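Local coordinates for photosystem II assembly protein Ycf48 (Thermosynechococcus elongatus, PDB 5OJ5) that assists the early assembly of photosystem II and the replacement of photodamaged D1, whose C-terminal extension it binds, at residues M61-L71 with E80-R91. Sequence-based numbering, arbitrary orientation. Where two conformers were deposited one is given.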
ATOM      1  N   MET A  61       1.696   6.837  -2.190  1.00  8.59           N
ATOM      2  CA  MET A  61       2.870   7.639  -2.498  0.58  8.45           C
ATOM      3  C   MET A  61       3.656   6.940  -3.593  1.00  8.51           C
ATOM      4  O   MET A  61       3.764   5.726  -3.579  1.00  9.53           O
ATOM      5  CB  MET A  61       3.687   7.840  -1.214  0.58 10.15           C
ATOM      6  CG  MET A  61       4.954   8.668  -1.359  0.58 11.16           C
ATOM      7  SD  MET A  61       6.003   8.709   0.108  0.58 11.04           S
ATOM      8  CE  MET A  61       4.929   9.472   1.300  0.58  8.12           C
ATOM      9  N   SER A  62       4.257   7.722  -4.490  1.00  8.45           N
ATOM     10  CA  SER A  62       5.118   7.168  -5.538  1.00  8.62           C
ATOM     11  C   SER A  62       6.162   8.189  -5.938  1.00  9.43           C
ATOM     12  O   SER A  62       5.881   9.401  -5.948  1.00 10.21           O
ATOM     13  CB  SER A  62       4.267   6.733  -6.740  1.00  9.39           C
ATOM     14  OG  SER A  62       5.047   6.063  -7.719  1.00 10.46           O
ATOM     15  N   PHE A  63       7.359   7.714  -6.268  1.00 10.28           N
ATOM     16  CA  PHE A  63       8.465   8.566  -6.635  1.00 11.24           C
ATOM     17  C   PHE A  63       8.811   8.453  -8.122  1.00 11.79           C
ATOM     18  O   PHE A  63       8.829   7.363  -8.710  1.00 12.94           O
ATOM     19  CB  PHE A  63       9.699   8.265  -5.778  1.00 12.74           C
ATOM     20  CG  PHE A  63       9.666   8.973  -4.450  1.00 11.43           C
ATOM     21  CD1 PHE A  63      10.341  10.176  -4.255  1.00 11.78           C
ATOM     22  CD2 PHE A  63       8.922   8.484  -3.413  1.00 12.77           C
ATOM     23  CE1 PHE A  63      10.263  10.860  -3.055  1.00 12.55           C
ATOM     24  CE2 PHE A  63       8.842   9.192  -2.192  1.00 13.63           C
ATOM     25  CZ  PHE A  63       9.505  10.376  -2.035  1.00 13.47           C
ATOM     26  N   ILE A  64       9.139   9.596  -8.712  1.00 11.35           N
ATOM     27  CA  ILE A  64       9.744   9.655 -10.039  1.00 12.12           C
ATOM     28  C   ILE A  64      11.188   9.193  -9.986  1.00 13.19           C
ATOM     29  O   ILE A  64      11.650   8.427 -10.830  1.00 15.54           O
ATOM     30  CB  ILE A  64       9.666  11.106 -10.540  1.00 12.48           C
ATOM     31  CG1 ILE A  64       8.204  11.472 -10.793  1.00 14.12           C
ATOM     32  CG2 ILE A  64      10.524  11.295 -11.801  1.00 14.75           C
ATOM     33  CD1 ILE A  64       7.764  12.843 -10.600  1.00 17.43           C
ATOM     34  N   ASP A  65      11.921   9.702  -9.010  1.00 12.93           N
ATOM     35  CA  ASP A  65      13.329   9.396  -8.824  1.00 14.15           C
ATOM     36  C   ASP A  65      13.589   9.492  -7.324  1.00 14.41           C
ATOM     37  O   ASP A  65      12.655   9.516  -6.518  1.00 16.47           O
ATOM     38  CB  ASP A  65      14.204  10.282  -9.709  1.00 14.92           C
ATOM     39  CG  ASP A  65      14.048  11.755  -9.408  1.00 15.53           C
ATOM     40  OD1 ASP A  65      13.788  12.135  -8.270  1.00 16.03           O
ATOM     41  OD2 ASP A  65      14.274  12.575 -10.301  1.00 20.33           O
ATOM     42  N   ARG A  66      14.851   9.499  -6.918  1.00 15.99           N
ATOM     43  CA  ARG A  66      15.132   9.471  -5.494  1.00 17.84           C
ATOM     44  C   ARG A  66      14.594  10.718  -4.769  1.00 15.76           C
ATOM     45  O   ARG A  66      14.286  10.664  -3.577  1.00 18.51           O
ATOM     46  CB  ARG A  66      16.657   9.395  -5.314  1.00 23.36           C
ATOM     47  CG  ARG A  66      17.172   9.698  -3.918  1.00 30.77           C
ATOM     48  CD  ARG A  66      18.529   9.077  -3.694  1.00 36.57           C
ATOM     49  NE  ARG A  66      18.889   8.947  -2.279  1.00 39.32           N
ATOM     50  CZ  ARG A  66      18.664   7.869  -1.518  1.00 40.45           C
ATOM     51  NH1 ARG A  66      18.030   6.795  -1.994  1.00 41.28           N
ATOM     52  NH2 ARG A  66      19.076   7.876  -0.258  1.00 41.02           N
ATOM     53  N   HIS A  67      14.521  11.851  -5.446  1.00 13.12           N
ATOM     54  CA  HIS A  67      14.170  13.100  -4.776  1.00 14.19           C
ATOM     55  C   HIS A  67      12.769  13.604  -5.032  1.00 11.98           C
ATOM     56  O   HIS A  67      12.191  14.289  -4.174  1.00 12.72           O
ATOM     57  CB  HIS A  67      15.164  14.176  -5.196  1.00 17.75           C
ATOM     58  CG  HIS A  67      16.543  13.827  -4.791  1.00 25.90           C
ATOM     59  ND1 HIS A  67      17.018  13.991  -3.507  1.00 31.52           N
ATOM     60  CD2 HIS A  67      17.529  13.220  -5.475  1.00 29.45           C
ATOM     61  CE1 HIS A  67      18.264  13.552  -3.434  1.00 32.01           C
ATOM     62  NE2 HIS A  67      18.607  13.087  -4.625  1.00 32.20           N
ATOM     63  N   HIS A  68      12.219  13.284  -6.192  1.00 12.39           N
ATOM     64  CA  HIS A  68      10.981  13.900  -6.654  1.00 11.58           C
ATOM     65  C   HIS A  68       9.862  12.871  -6.576  1.00 10.13           C
ATOM     66  O   HIS A  68       9.952  11.816  -7.199  1.00 10.64           O
ATOM     67  CB  HIS A  68      11.176  14.358  -8.097  1.00 13.18           C
ATOM     68  CG  HIS A  68      10.057  15.191  -8.641  1.00 11.78           C
ATOM     69  ND1 HIS A  68       9.930  15.458  -9.992  1.00 13.56           N
ATOM     70  CD2 HIS A  68       9.058  15.868  -8.023  1.00 13.12           C
ATOM     71  CE1 HIS A  68       8.890  16.257 -10.183  1.00 13.96           C
ATOM     72  NE2 HIS A  68       8.335  16.507  -9.003  1.00 13.72           N
ATOM     73  N   GLY A  69       8.828  13.183  -5.803  1.00 10.54           N
ATOM     74  CA  GLY A  69       7.731  12.257  -5.644  1.00 11.32           C
ATOM     75  C   GLY A  69       6.447  12.951  -5.282  1.00  9.75           C
ATOM     76  O   GLY A  69       6.390  14.171  -5.079  1.00 10.13           O
ATOM     77  N   TRP A  70       5.387  12.148  -5.198  1.00  9.27           N
ATOM     78  CA  TRP A  70       4.017  12.602  -4.997  1.00  9.40           C
ATOM     79  C   TRP A  70       3.308  11.705  -4.005  1.00  8.95           C
ATOM     80  O   TRP A  70       3.536  10.483  -3.985  1.00  9.87           O
ATOM     81  CB  TRP A  70       3.247  12.587  -6.341  1.00 10.22           C
ATOM     82  CG  TRP A  70       3.717  13.631  -7.317  1.00 10.59           C
ATOM     83  CD1 TRP A  70       4.766  13.538  -8.167  1.00 11.43           C
ATOM     84  CD2 TRP A  70       3.161  14.927  -7.491  1.00 11.02           C
ATOM     85  NE1 TRP A  70       4.918  14.732  -8.861  1.00 12.09           N
ATOM     86  CE2 TRP A  70       3.913  15.577  -8.486  1.00 11.80           C
ATOM     87  CE3 TRP A  70       2.071  15.589  -6.923  1.00 12.36           C
ATOM     88  CZ2 TRP A  70       3.621  16.880  -8.930  1.00 12.69           C
ATOM     89  CZ3 TRP A  70       1.780  16.880  -7.415  1.00 13.33           C
ATOM     90  CH2 TRP A  70       2.540  17.480  -8.397  1.00 13.54           C
ATOM     91  N   LEU A  71       2.403  12.296  -3.240  1.00  8.76           N
ATOM     92  CA  LEU A  71       1.502  11.536  -2.389  1.00  9.12           C
ATOM     93  C   LEU A  71       0.075  12.016  -2.628  1.00  8.79           C
ATOM     94  O   LEU A  71      -0.159  13.145  -3.099  1.00  9.33           O
ATOM     95  CB  LEU A  71       1.909  11.588  -0.922  1.00  9.45           C
ATOM     96  CG  LEU A  71       1.931  12.943  -0.190  1.00  9.91           C
ATOM     97  CD1 LEU A  71       0.504  13.422   0.161  1.00 10.78           C
ATOM     98  CD2 LEU A  71       2.787  12.860   1.066  1.00 11.05           C
ATOM     99  N   GLU A  80       3.552  17.265  -3.439  1.00  9.95           N
ATOM    100  CA  GLU A  80       4.768  17.018  -4.193  1.00 10.57           C
ATOM    101  C   GLU A  80       5.971  17.272  -3.292  1.00 10.34           C
ATOM    102  O   GLU A  80       6.008  18.263  -2.562  1.00 11.16           O
ATOM    103  CB  GLU A  80       4.819  17.992  -5.385  1.00 10.78           C
ATOM    104  CG  GLU A  80       6.000  17.836  -6.313  1.00 11.86           C
ATOM    105  CD  GLU A  80       5.947  18.778  -7.496  1.00 13.03           C
ATOM    106  OE1 GLU A  80       5.233  19.799  -7.433  1.00 13.92           O
ATOM    107  OE2 GLU A  80       6.635  18.486  -8.513  1.00 14.19           O
ATOM    108  N   THR A  81       7.001  16.418  -3.402  1.00 10.70           N
ATOM    109  CA  THR A  81       8.298  16.652  -2.763  1.00 11.03           C
ATOM    110  C   THR A  81       9.368  16.725  -3.839  1.00 11.20           C
ATOM    111  O   THR A  81       9.299  16.020  -4.862  1.00 11.28           O
ATOM    112  CB  THR A  81       8.629  15.518  -1.749  1.00 11.18           C
ATOM    113  OG1 THR A  81       9.832  15.881  -1.062  1.00 11.53           O
ATOM    114  CG2 THR A  81       8.836  14.156  -2.386  1.00 11.44           C
ATOM    115  N   ARG A  82      10.405  17.521  -3.550  1.00 12.00           N
ATOM    116  CA  ARG A  82      11.607  17.576  -4.358  1.00 12.78           C
ATOM    117  C   ARG A  82      12.848  17.235  -3.566  1.00 13.26           C
ATOM    118  O   ARG A  82      13.954  17.275  -4.132  1.00 14.84           O
ATOM    119  CB  ARG A  82      11.768  18.975  -4.962  1.00 15.81           C
ATOM    120  CG  ARG A  82      10.638  19.405  -5.753  1.00 20.16           C
ATOM    121  CD  ARG A  82      10.797  19.028  -7.112  1.00 25.51           C
ATOM    122  NE  ARG A  82       9.802  19.780  -7.873  1.00 27.57           N
ATOM    123  CZ  ARG A  82       9.853  19.908  -9.173  1.00 25.15           C
ATOM    124  NH1 ARG A  82      10.858  19.334  -9.795  1.00 27.14           N
ATOM    125  NH2 ARG A  82       8.910  20.574  -9.822  1.00 26.73           N
ATOM    126  N   ASP A  83      12.711  16.883  -2.293  1.00 13.36           N
ATOM    127  CA  ASP A  83      13.850  16.620  -1.425  1.00 13.97           C
ATOM    128  C   ASP A  83      13.780  15.231  -0.804  1.00 13.92           C
ATOM    129  O   ASP A  83      14.268  15.001   0.308  1.00 15.97           O
ATOM    130  CB  ASP A  83      14.009  17.733  -0.385  1.00 15.56           C
ATOM    131  CG  ASP A  83      12.848  17.838   0.568  1.00 15.44           C
ATOM    132  OD1 ASP A  83      11.925  16.979   0.563  1.00 14.64           O
ATOM    133  OD2 ASP A  83      12.837  18.803   1.372  1.00 18.20           O
ATOM    134  N   GLY A  84      13.200  14.285  -1.536  1.00 12.72           N
ATOM    135  CA  GLY A  84      13.184  12.918  -1.046  1.00 13.85           C
ATOM    136  C   GLY A  84      12.124  12.648  -0.018  1.00 13.09           C
ATOM    137  O   GLY A  84      12.157  11.589   0.626  1.00 14.71           O
ATOM    138  N   GLY A  85      11.183  13.569   0.165  1.00 12.32           N
ATOM    139  CA  GLY A  85      10.095  13.396   1.110  1.00 13.01           C
ATOM    140  C   GLY A  85      10.340  13.987   2.474  1.00 12.89           C
ATOM    141  O   GLY A  85       9.574  13.696   3.400  1.00 13.14           O
ATOM    142  N   GLN A  86      11.360  14.834   2.621  1.00 13.31           N
ATOM    143  CA  GLN A  86      11.485  15.615   3.854  1.00 15.04           C
ATOM    144  C   GLN A  86      10.428  16.709   3.938  1.00 14.93           C
ATOM    145  O   GLN A  86       9.879  16.959   5.011  1.00 18.38           O
ATOM    146  CB  GLN A  86      12.863  16.262   3.927  1.00 17.78           C
ATOM    147  CG  GLN A  86      13.985  15.244   3.872  1.00 21.79           C
ATOM    148  CD  GLN A  86      15.317  15.900   3.808  1.00 26.02           C
ATOM    149  OE1 GLN A  86      15.802  16.414   4.807  1.00 27.83           O
ATOM    150  NE2 GLN A  86      15.899  15.959   2.601  1.00 27.24           N
ATOM    151  N   THR A  87      10.104  17.361   2.813  1.00 14.05           N
ATOM    152  CA  THR A  87       9.136  18.440   2.794  1.00 14.79           C
ATOM    153  C   THR A  87       8.200  18.211   1.611  1.00 12.83           C
ATOM    154  O   THR A  87       8.612  17.749   0.541  1.00 14.37           O
ATOM    155  CB  THR A  87       9.759  19.802   2.741  1.00 17.65           C
ATOM    156  OG1 THR A  87      10.407  19.952   1.503  1.00 19.31           O
ATOM    157  CG2 THR A  87      10.764  19.985   3.832  1.00 21.27           C
ATOM    158  N   TRP A  88       6.947  18.579   1.823  1.00 12.50           N
ATOM    159  CA  TRP A  88       5.882  18.331   0.879  1.00 12.08           C
ATOM    160  C   TRP A  88       5.083  19.596   0.665  1.00 12.84           C
ATOM    161  O   TRP A  88       4.726  20.288   1.627  1.00 15.63           O
ATOM    162  CB  TRP A  88       4.972  17.220   1.421  1.00 13.25           C
ATOM    163  CG  TRP A  88       5.675  15.878   1.548  1.00 11.65           C
ATOM    164  CD1 TRP A  88       6.424  15.440   2.605  1.00 12.49           C
ATOM    165  CD2 TRP A  88       5.706  14.859   0.553  1.00 10.66           C
ATOM    166  NE1 TRP A  88       6.887  14.185   2.345  1.00 12.23           N
ATOM    167  CE2 TRP A  88       6.464  13.800   1.092  1.00 11.58           C
ATOM    168  CE3 TRP A  88       5.151  14.740  -0.729  1.00 11.43           C
ATOM    169  CZ2 TRP A  88       6.694  12.616   0.391  1.00 11.99           C
ATOM    170  CZ3 TRP A  88       5.385  13.570  -1.445  1.00 12.27           C
ATOM    171  CH2 TRP A  88       6.162  12.514  -0.881  1.00 12.21           C
ATOM    172  N   GLU A  89       4.733  19.852  -0.579  1.00 12.17           N
ATOM    173  CA  GLU A  89       3.975  21.034  -0.970  0.58 12.86           C
ATOM    174  C   GLU A  89       2.612  20.632  -1.496  1.00 11.13           C
ATOM    175  O   GLU A  89       2.545  19.844  -2.455  1.00 11.94           O
ATOM    176  CB  GLU A  89       4.725  21.825  -2.040  0.58 15.58           C
ATOM    177  CG  GLU A  89       5.998  22.476  -1.517  0.58 19.93           C
ATOM    178  CD  GLU A  89       5.746  23.735  -0.699  0.58 22.83           C
ATOM    179  OE1 GLU A  89       4.598  24.209  -0.625  0.58 23.35           O
ATOM    180  OE2 GLU A  89       6.722  24.270  -0.136  0.58 27.68           O
ATOM    181  N   PRO A  90       1.509  21.160  -0.951  1.00 11.61           N
ATOM    182  CA  PRO A  90       0.191  20.814  -1.485  1.00 11.75           C
ATOM    183  C   PRO A  90      -0.004  21.384  -2.876  1.00 11.38           C
ATOM    184  O   PRO A  90       0.441  22.483  -3.199  1.00 13.05           O
ATOM    185  CB  PRO A  90      -0.794  21.462  -0.509  1.00 14.72           C
ATOM    186  CG  PRO A  90       0.000  21.887   0.612  1.00 17.76           C
ATOM    187  CD  PRO A  90       1.432  22.011   0.254  1.00 13.91           C
ATOM    188  N   ARG A  91      -0.726  20.620  -3.686  1.00 11.84           N
ATOM    189  CA  ARG A  91      -1.180  21.018  -5.004  1.00 13.49           C
ATOM    190  C   ARG A  91      -2.679  20.795  -5.066  1.00 13.90           C
ATOM    191  O   ARG A  91      -3.133  19.700  -4.778  1.00 19.34           O
ATOM    192  CB  ARG A  91      -0.463  20.154  -6.048  1.00 16.94           C
ATOM    193  CG  ARG A  91       1.116  20.123  -5.872  1.00 19.86           C
ATOM    194  CD  ARG A  91       1.635  21.342  -6.412  1.00 22.62           C
ATOM    195  NE  ARG A  91       3.088  21.355  -6.302  1.00 18.93           N
ATOM    196  CZ  ARG A  91       3.711  22.280  -5.607  1.00 19.42           C
ATOM    197  NH1 ARG A  91       2.986  23.111  -4.885  1.00 22.09           N
ATOM    198  NH2 ARG A  91       5.030  22.356  -5.606  1.00 20.94           N
TER
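Two neighbouring strands of one four-stranded blade of the seven-bladed β-propeller, 69-73 and 77-81, pair here, G69 and T81 forming an antiparallel hydrogen-bonded pair (G69 N–T81 O 3.0 Å, T81 N–G69 O 2.9 Å) beside the non-hydrogen-bonded pair W70–E80. Beyond the paired strands, G84 N continues the link by donating to H67 O (2.8 Å).

On the face bearing W70, the E80 carboxylate is gripped from several directions. H68 NE2 donates to the anti lone pair of E80 OE2 at 2.7 Å, with the imidazole and carboxylate planes only 25° apart. R82, bent at chi2, folds back over the same imidazole; its guanidinium stacks flat on the ring at 4°, with centres 4.1 Å apart. Side-on, R91 gives both NE (2.9 Å) and NH2 to E80 OE1, while Q129 from the next blade donates to OE2. The nearby charges of R91 and R82 would probably favour an ionised carboxylate. The extended E80 chain also lies over W70, its CB 3.7 Å from the six-ring centroid and 6° off the normal.

T81–W88 reads T-x-D-G-G-x-T-W, a BNR (Asp-box) repeat characteristic of sialidase-like propellers, with threonine where many copies have serine; it spans the loop between the blade's outer two strands. W88 turns inward from it: L71 CD2 sits over one face, 3.5 Å from the six-ring centroid, T81 CB covers the opposite face, and M61 makes an oblique Met-aromatic contact. Inside that turn, T81 OG1 donates to T87 O and accepts from the backbone N of D83 and G85, while D83 OD1 receives T87 N on its syn lone pair.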